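Local coordinates for Old Yellow Enzyme (PDB 6AGZ), which probably catalyses the asymmetric reduction of the carbon-carbon double bond of enones, using a bound flavin mononucleotide in a TIM-barrel fold, at residues A155-L158 against E159-E162; L193-Q196 against F197-T201; E389-S392 against D393-I396. All coordinates share one frame; numbering follows the deposited sequence.

Contact 1 (A155-L158 against E159-E162); sequences AMTL and EQIE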
loop_
_atom_site.group_PDB
_atom_site.type_symbol
_atom_site.label_atom_id
_atom_site.label_comp_id
_atom_site.label_asym_id
_atom_site.label_seq_id
_atom_site.Cartn_x
_atom_site.Cartn_y
_atom_site.Cartn_z
ATOM N N ALA A 155 -17.444 10.508 -22.806
ATOM C CA ALA A 155 -17.046 10.878 -21.456
ATOM C C ALA A 155 -18.250 11.433 -20.709
ATOM O O ALA A 155 -18.951 12.318 -21.211
ATOM C CB ALA A 155 -15.915 11.905 -21.494
ATOM N N MET A 156 -18.496 10.903 -19.513
ATOM C CA MET A 156 -19.679 11.288 -18.757
ATOM C C MET A 156 -19.649 12.770 -18.408
ATOM O O MET A 156 -18.616 13.311 -18.004
ATOM C CB MET A 156 -19.788 10.456 -17.478
ATOM C CG MET A 156 -20.028 8.977 -17.712
ATOM S SD MET A 156 -20.316 8.087 -16.172
ATOM C CE MET A 156 -21.830 8.862 -15.626
ATOM N N THR A 157 -20.791 13.426 -18.578
ATOM C CA THR A 157 -20.951 14.789 -18.104
ATOM C C THR A 157 -21.136 14.791 -16.589
ATOM O O THR A 157 -21.325 13.748 -15.958
ATOM C CB THR A 157 -22.142 15.461 -18.787
ATOM O OG1 THR A 157 -23.353 14.808 -18.386
ATOM C CG2 THR A 157 -22.009 15.376 -20.300
ATOM N N LEU A 158 -21.069 15.986 -15.999
ATOM C CA LEU A 158 -21.364 16.116 -14.576
ATOM C C LEU A 158 -22.784 15.661 -14.268
ATOM O O LEU A 158 -23.030 14.994 -13.253
ATOM C CB LEU A 158 -21.152 17.562 -14.127
ATOM C CG LEU A 158 -19.741 17.942 -13.675
ATOM C CD1 LEU A 158 -19.561 19.450 -13.690
ATOM C CD2 LEU A 158 -19.470 17.385 -12.287
ATOM N N GLU A 159 -23.732 16.000 -15.147
ATOM C CA GLU A 159 -25.120 15.598 -14.942
ATOM C C GLU A 159 -25.266 14.082 -14.964
ATOM O O GLU A 159 -26.004 13.511 -14.152
ATOM C CB GLU A 159 -26.012 16.240 -16.005
ATOM C CG GLU A 159 -27.442 15.725 -16.018
ATOM C CD GLU A 159 -28.159 15.932 -14.695
ATOM O OE1 GLU A 159 -27.830 16.899 -13.977
ATOM O OE2 GLU A 159 -29.054 15.121 -14.374
ATOM N N GLN A 160 -24.573 13.410 -15.885
ATOM C CA GLN A 160 -24.654 11.955 -15.947
ATOM C C GLN A 160 -24.036 11.304 -14.716
ATOM O O GLN A 160 -24.485 10.232 -14.293
ATOM C CB GLN A 160 -23.983 11.446 -17.223
ATOM C CG GLN A 160 -24.741 11.802 -18.494
ATOM C CD GLN A 160 -23.971 11.463 -19.756
ATOM O OE1 GLN A 160 -22.753 11.628 -19.819
ATOM N NE2 GLN A 160 -24.682 10.986 -20.771
ATOM N N ILE A 161 -23.017 11.931 -14.126
ATOM C CA ILE A 161 -22.416 11.393 -12.908
ATOM C C ILE A 161 -23.369 11.559 -11.730
ATOM O O ILE A 161 -23.577 10.628 -10.937
ATOM C CB ILE A 161 -21.057 12.067 -12.642
ATOM C CG1 ILE A 161 -20.063 11.704 -13.750
ATOM C CG2 ILE A 161 -20.515 11.666 -11.277
ATOM C CD1 ILE A 161 -18.743 12.439 -13.658
ATOM N N GLU A 162 -23.962 12.749 -11.597
ATOM C CA GLU A 162 -24.992 12.963 -10.583
ATOM C C GLU A 162 -26.111 11.938 -10.716
ATOM O O GLU A 162 -26.550 11.335 -9.727
ATOM C CB GLU A 162 -25.549 14.383 -10.703
ATOM C CG GLU A 162 -24.565 15.472 -10.321
ATOM C CD GLU A 162 -24.297 15.512 -8.831
ATOM O OE1 GLU A 162 -25.272 15.597 -8.054
ATOM O OE2 GLU A 162 -23.115 15.448 -8.434
HETATM O O HOH W 1 -21.545 11.996 -22.251
#

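Contact 2 (L193-Q196 against F197-T201); sequences LLDQ and FIQTT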
loop_
_atom_site.group_PDB
_atom_site.type_symbol
_atom_site.label_atom_id
_atom_site.label_comp_id
_atom_site.label_asym_id
_atom_site.label_seq_id
_atom_site.Cartn_x
_atom_site.Cartn_y
_atom_site.Cartn_z
ATOM N N LEU A 193 -17.533 0.308 -14.522
ATOM C CA LEU A 193 -17.550 1.773 -14.511
ATOM C C LEU A 193 -16.723 2.361 -13.371
ATOM O O LEU A 193 -15.841 3.200 -13.596
ATOM C CB LEU A 193 -18.988 2.286 -14.429
ATOM C CG LEU A 193 -19.055 3.816 -14.508
ATOM C CD1 LEU A 193 -18.828 4.299 -15.935
ATOM C CD2 LEU A 193 -20.358 4.364 -13.949
ATOM N N LEU A 194 -17.005 1.946 -12.136
ATOM C CA LEU A 194 -16.314 2.538 -10.994
ATOM C C LEU A 194 -14.819 2.252 -11.049
ATOM O O LEU A 194 -13.996 3.140 -10.783
ATOM C CB LEU A 194 -16.917 2.023 -9.691
ATOM C CG LEU A 194 -18.441 2.090 -9.596
ATOM C CD1 LEU A 194 -18.854 1.893 -8.166
ATOM C CD2 LEU A 194 -18.989 3.404 -10.123
ATOM N N ASP A 195 -14.448 1.018 -11.400
ATOM C CA ASP A 195 -13.040 0.706 -11.610
ATOM C C ASP A 195 -12.449 1.588 -12.702
ATOM O O ASP A 195 -11.323 2.081 -12.569
ATOM C CB ASP A 195 -12.877 -0.774 -11.955
ATOM C CG ASP A 195 -11.458 -1.266 -11.753
ATOM O OD1 ASP A 195 -10.791 -0.782 -10.815
ATOM O OD2 ASP A 195 -11.010 -2.136 -12.530
ATOM N N GLN A 196 -13.202 1.807 -13.786
ATOM C CA GLN A 196 -12.744 2.705 -14.842
ATOM C C GLN A 196 -12.436 4.092 -14.294
ATOM O O GLN A 196 -11.459 4.729 -14.707
ATOM C CB GLN A 196 -13.788 2.794 -15.955
ATOM C CG GLN A 196 -14.065 1.482 -16.662
ATOM C CD GLN A 196 -15.379 1.497 -17.416
ATOM O OE1 GLN A 196 -15.852 2.550 -17.844
ATOM N NE2 GLN A 196 -15.982 0.324 -17.577
ATOM N N PHE A 197 -13.259 4.582 -13.363
ATOM C CA PHE A 197 -12.940 5.852 -12.720
ATOM C C PHE A 197 -11.702 5.738 -11.841
ATOM O O PHE A 197 -10.954 6.712 -11.697
ATOM C CB PHE A 197 -14.132 6.353 -11.904
ATOM C CG PHE A 197 -15.092 7.193 -12.694
ATOM C CD1 PHE A 197 -16.085 6.602 -13.458
ATOM C CD2 PHE A 197 -14.992 8.575 -12.686
ATOM C CE1 PHE A 197 -16.966 7.375 -14.193
ATOM C CE2 PHE A 197 -15.868 9.353 -13.419
ATOM C CZ PHE A 197 -16.856 8.751 -14.175
ATOM N N ILE A 198 -11.461 4.561 -11.258
ATOM C CA ILE A 198 -10.292 4.392 -10.399
ATOM C C ILE A 198 -9.008 4.281 -11.220
ATOM O O ILE A 198 -7.952 4.769 -10.798
ATOM C CB ILE A 198 -10.488 3.165 -9.488
ATOM C CG1 ILE A 198 -11.694 3.365 -8.570
ATOM C CG2 ILE A 198 -9.242 2.895 -8.662
ATOM C CD1 ILE A 198 -12.051 2.136 -7.765
ATOM N N GLN A 199 -9.073 3.664 -12.398
ATOM C CA GLN A 199 -7.871 3.291 -13.137
ATOM C C GLN A 199 -7.312 4.466 -13.932
ATOM O O GLN A 199 -8.056 5.183 -14.608
ATOM C CB GLN A 199 -8.172 2.124 -14.078
ATOM C CG GLN A 199 -8.605 0.848 -13.375
ATOM C CD GLN A 199 -7.481 0.186 -12.606
ATOM O OE1 GLN A 199 -6.302 0.418 -12.881
ATOM N NE2 GLN A 199 -7.838 -0.646 -11.635
ATOM N N THR A 200 -5.989 4.652 -13.856
ATOM C CA THR A 200 -5.329 5.660 -14.681
ATOM C C THR A 200 -5.439 5.329 -16.163
ATOM O O THR A 200 -5.480 6.238 -17.001
ATOM C CB THR A 200 -3.857 5.791 -14.287
ATOM O OG1 THR A 200 -3.224 4.507 -14.356
ATOM C CG2 THR A 200 -3.723 6.343 -12.875
ATOM N N THR A 201 -5.481 4.038 -16.506
ATOM C CA THR A 201 -5.593 3.644 -17.906
ATOM C C THR A 201 -6.904 4.112 -18.523
ATOM O O THR A 201 -6.953 4.414 -19.720
ATOM C CB THR A 201 -5.468 2.125 -18.039
ATOM O OG1 THR A 201 -6.403 1.488 -17.159
ATOM C CG2 THR A 201 -4.058 1.672 -17.692
#

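Contact 3 (E389-S392 against D393-I396); sequences EQPS and DSAI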
loop_
_atom_site.group_PDB
_atom_site.type_symbol
_atom_site.label_atom_id
_atom_site.label_comp_id
_atom_site.label_asym_id
_atom_site.label_seq_id
_atom_site.Cartn_x
_atom_site.Cartn_y
_atom_site.Cartn_z
ATOM N N GLU A 389 -25.444 -35.956 -12.623
ATOM C CA GLU A 389 -25.716 -34.752 -13.393
ATOM C C GLU A 389 -26.774 -35.038 -14.449
ATOM O O GLU A 389 -26.631 -35.970 -15.249
ATOM C CB GLU A 389 -24.440 -34.241 -14.057
ATOM C CG GLU A 389 -24.643 -32.984 -14.885
ATOM C CD GLU A 389 -23.503 -32.727 -15.851
ATOM O OE1 GLU A 389 -23.445 -31.617 -16.421
ATOM O OE2 GLU A 389 -22.669 -33.636 -16.047
ATOM N N GLN A 390 -27.837 -34.244 -14.449
ATOM C CA GLN A 390 -28.870 -34.396 -15.459
ATOM C C GLN A 390 -28.317 -34.008 -16.830
ATOM O O GLN A 390 -27.554 -33.042 -16.941
ATOM C CB GLN A 390 -30.085 -33.538 -15.116
ATOM C CG GLN A 390 -30.784 -33.935 -13.823
ATOM C CD GLN A 390 -32.099 -34.655 -14.067
ATOM O OE1 GLN A 390 -33.146 -34.246 -13.566
ATOM N NE2 GLN A 390 -32.047 -35.734 -14.839
ATOM N N PRO A 391 -28.679 -34.731 -17.883
ATOM C CA PRO A 391 -28.092 -34.492 -19.204
ATOM C C PRO A 391 -28.701 -33.261 -19.869
ATOM O O PRO A 391 -29.627 -32.634 -19.356
ATOM C CB PRO A 391 -28.437 -35.772 -19.968
ATOM C CG PRO A 391 -29.717 -36.224 -19.352
ATOM C CD PRO A 391 -29.626 -35.860 -17.892
ATOM N N SER A 392 -28.160 -32.928 -21.044
ATOM C CA SER A 392 -28.584 -31.731 -21.761
ATOM C C SER A 392 -29.984 -31.857 -22.346
ATOM O O SER A 392 -30.596 -30.836 -22.677
ATOM C CB SER A 392 -27.588 -31.409 -22.878
ATOM O OG SER A 392 -26.315 -31.078 -22.350
ATOM N N ASP A 393 -30.503 -33.076 -22.484
ATOM C CA ASP A 393 -31.832 -33.301 -23.039
ATOM C C ASP A 393 -32.857 -33.670 -21.974
ATOM O O ASP A 393 -33.958 -34.116 -22.313
ATOM C CB ASP A 393 -31.778 -34.385 -24.121
ATOM C CG ASP A 393 -31.303 -35.727 -23.587
ATOM O OD1 ASP A 393 -30.836 -35.788 -22.431
ATOM O OD2 ASP A 393 -31.393 -36.724 -24.334
ATOM N N SER A 394 -32.525 -33.488 -20.697
ATOM C CA SER A 394 -33.435 -33.837 -19.618
ATOM C C SER A 394 -34.605 -32.857 -19.575
ATOM O O SER A 394 -34.684 -31.896 -20.346
ATOM C CB SER A 394 -32.691 -33.858 -18.285
ATOM O OG SER A 394 -32.075 -32.609 -18.025
ATOM N N ALA A 395 -35.531 -33.108 -18.647
ATOM C CA ALA A 395 -36.725 -32.275 -18.546
ATOM C C ALA A 395 -36.377 -30.859 -18.106
ATOM O O ALA A 395 -36.808 -29.882 -18.731
ATOM C CB ALA A 395 -37.727 -32.910 -17.582
ATOM N N ILE A 396 -35.598 -30.724 -17.031
ATOM C CA ILE A 396 -35.256 -29.394 -16.537
ATOM C C ILE A 396 -34.359 -28.665 -17.531
ATOM O O ILE A 396 -34.520 -27.461 -17.759
ATOM C CB ILE A 396 -34.600 -29.480 -15.146
ATOM C CG1 ILE A 396 -34.197 -30.919 -14.824
ATOM C CG2 ILE A 396 -35.527 -28.915 -14.079
ATOM C CD1 ILE A 396 -32.756 -31.213 -15.129
#

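Contact 1 (A155-L158 against E159-E162)
A capping box between Thr-157 and Gln-160 starts helix 158-179. Thr-157 is the N-cap. Its OG1 accepts from Gln-160 N at 3.1 Å, in a bond close to straight. In return, Thr-157 N donates to Gln-160 OE1 at 2.9 Å. That bond is nearly straight too, and the donor lies 19° out of the carbonyl plane of the side-chain amide. The two side chains cross obliquely, with Gln-160 CG 3.3 Å from Thr-157 OG1. A chi1 of 66° sets Thr-157 OG1 between its own N and carbonyl carbon, turned to the first turn of the helix. Gln-160 CG sits beside its own N, and the extended chain then carries OE1 to the N-cap residue. OE1 takes a second bond, from a water that also donates to Ala-155 O. Two donors therefore grip this oxygen.

The helix is the one that follows strand 153-155, which pairs in parallel with strand 130-132 outside the barrel. Backbone bonds begin at once: Ile-161 N donates to Thr-157 O, and Glu-162 N to Leu-158 O at 2.9 Å. Met-156 packs on the buried side. Its methyl CE comes in under the first turn. CE lies 3.8 Å from Ile-161 CG1 and 3.7 Å from Gln-160 CB. Leu-131 of strand 130-132 also touches Met-156 and Gln-160. Arg-205 NH1 donates to Met-156 O. The carboxylate of Glu-162 turns elsewhere, to a salt bridge with Lys-165 three residues on.

Contact 2 (L193-Q196 against F197-T201)
The ring of Phe-197 meets Leu-193 at its edge. Leu-193 O lies near the ring plane, 3.4 Å from Phe-197 CD1. Leu-193 CD1 touches the next edge atom, CE1, at 4.0 Å. The two side chains lie side by side and point the same way. Leu-219 of helix 218-231 also packs on Phe-197. The second pair of flat groups is the carboxylate of Asp-195 and the amide of Gln-199, with planes 81° apart. Gln-199 NE2 donates to Asp-195 OD1 at 3.1 Å, almost straight. It meets the syn side of OD1 but comes from 31° out of the carboxylate plane. The Gln-199 chain bends at chi2 (-70°), which brings NE2 back to Asp-195 OD1.

These residues belong to helix 193-198 and the residue that follows it, a short helix after strand 183-187 of the TIM barrel. Phe-197 N donates to Leu-193 O at 2.9 Å, and Ile-198 N to Leu-194 O. The last turn closes with Gln-199 N on Asp-195 O, 2.8 Å apart, just where the chain leaves helical angles. Asp-195 OD2 also accepts from Gly-191 N and Ser-249 OG, so both carboxylate oxygens of this buried acid are bonded. Its side chain is about 10 Å from the flavin mononucleotide. Ile-198 CG1 sits 3.2 Å from Leu-194 O, and the Ile-198 side chain is touched by Phe-262 and Ile-265 of helix 258-274.

Contact 3 (E389-S392 against D393-I396)
Ser-394 holds OG between its own N and carbonyl carbon, at chi1 57°. This rotation brings the hydroxyl to Pro-391 O, and Ser-394 OG donates to that oxygen at 2.8 Å. The C=O...OG angle is 150°, and OG lies 20° from the carbonyl plane. Asp-393 uses the same kind of rotamer, which carries its carboxylate back beside the proline ring.

The motif is a type I beta turn from Pro-391 to Ser-394, leading into the short, weakly bonded helix 395-398. Its closing bond, Ser-394 N to Pro-391 O, is weak at 3.3 Å. The hydroxyl thus adds a shorter second bond to the same carbonyl oxygen, so the backbone and side chain of one residue both grip it. Ser-394 is also the N-cap of the helix. Its OG makes a weak hydrogen bond with Ala-397 N, and so links the turn to the helix start.

On the proline, Asp-393 OD1 comes alongside the ring and touches CG at 3.3 Å and CB at 3.4 Å. The two side chains cross at a slant. Ser-394 CB packs on another ring atom, Pro-391 CD, at 3.7 Å. Ser-392 OG is hydrogen-bonded with Asp-377 OD2.

The turn lies near the C-terminal end of the chain, at the surface. Thr-381 is backbone hydrogen-bonded with Gln-390 and is touched by the side chains of Gln-390, Ser-394 and Ile-396. Gln-390 and Ile-396 cross at about a right angle. The methyl Ile-396 CD1 reaches the base of the glutamine chain at Gln-390 CB, 3.5 Å away, and the amide oxygen at the far end of that chain, Gln-390 OE1, at 3.4 Å.

How the contacts relate
Contacts 1 and 2 lie on the same side of the chain's centre and touch each other. Met-156 SD is 4.0 Å from Phe-197 CE1, and Ile-161 CD1 also packs on that ring, so the loop before helix 158-179 and its first turn pack on helix 193-198. Contact 2 is fully buried. Contact 1 is partly buried, with its polar cap reaching a water. Contact 3 is a surface turn on the opposite side, its centre about 47 Å from that of contact 1. Contacts 1 and 3 both place a hydroxyl residue at a helix N-cap, but only contact 1 has a capping box. In contact 2 a carboxylate-amide bond joins the last helical turn to the residue after it.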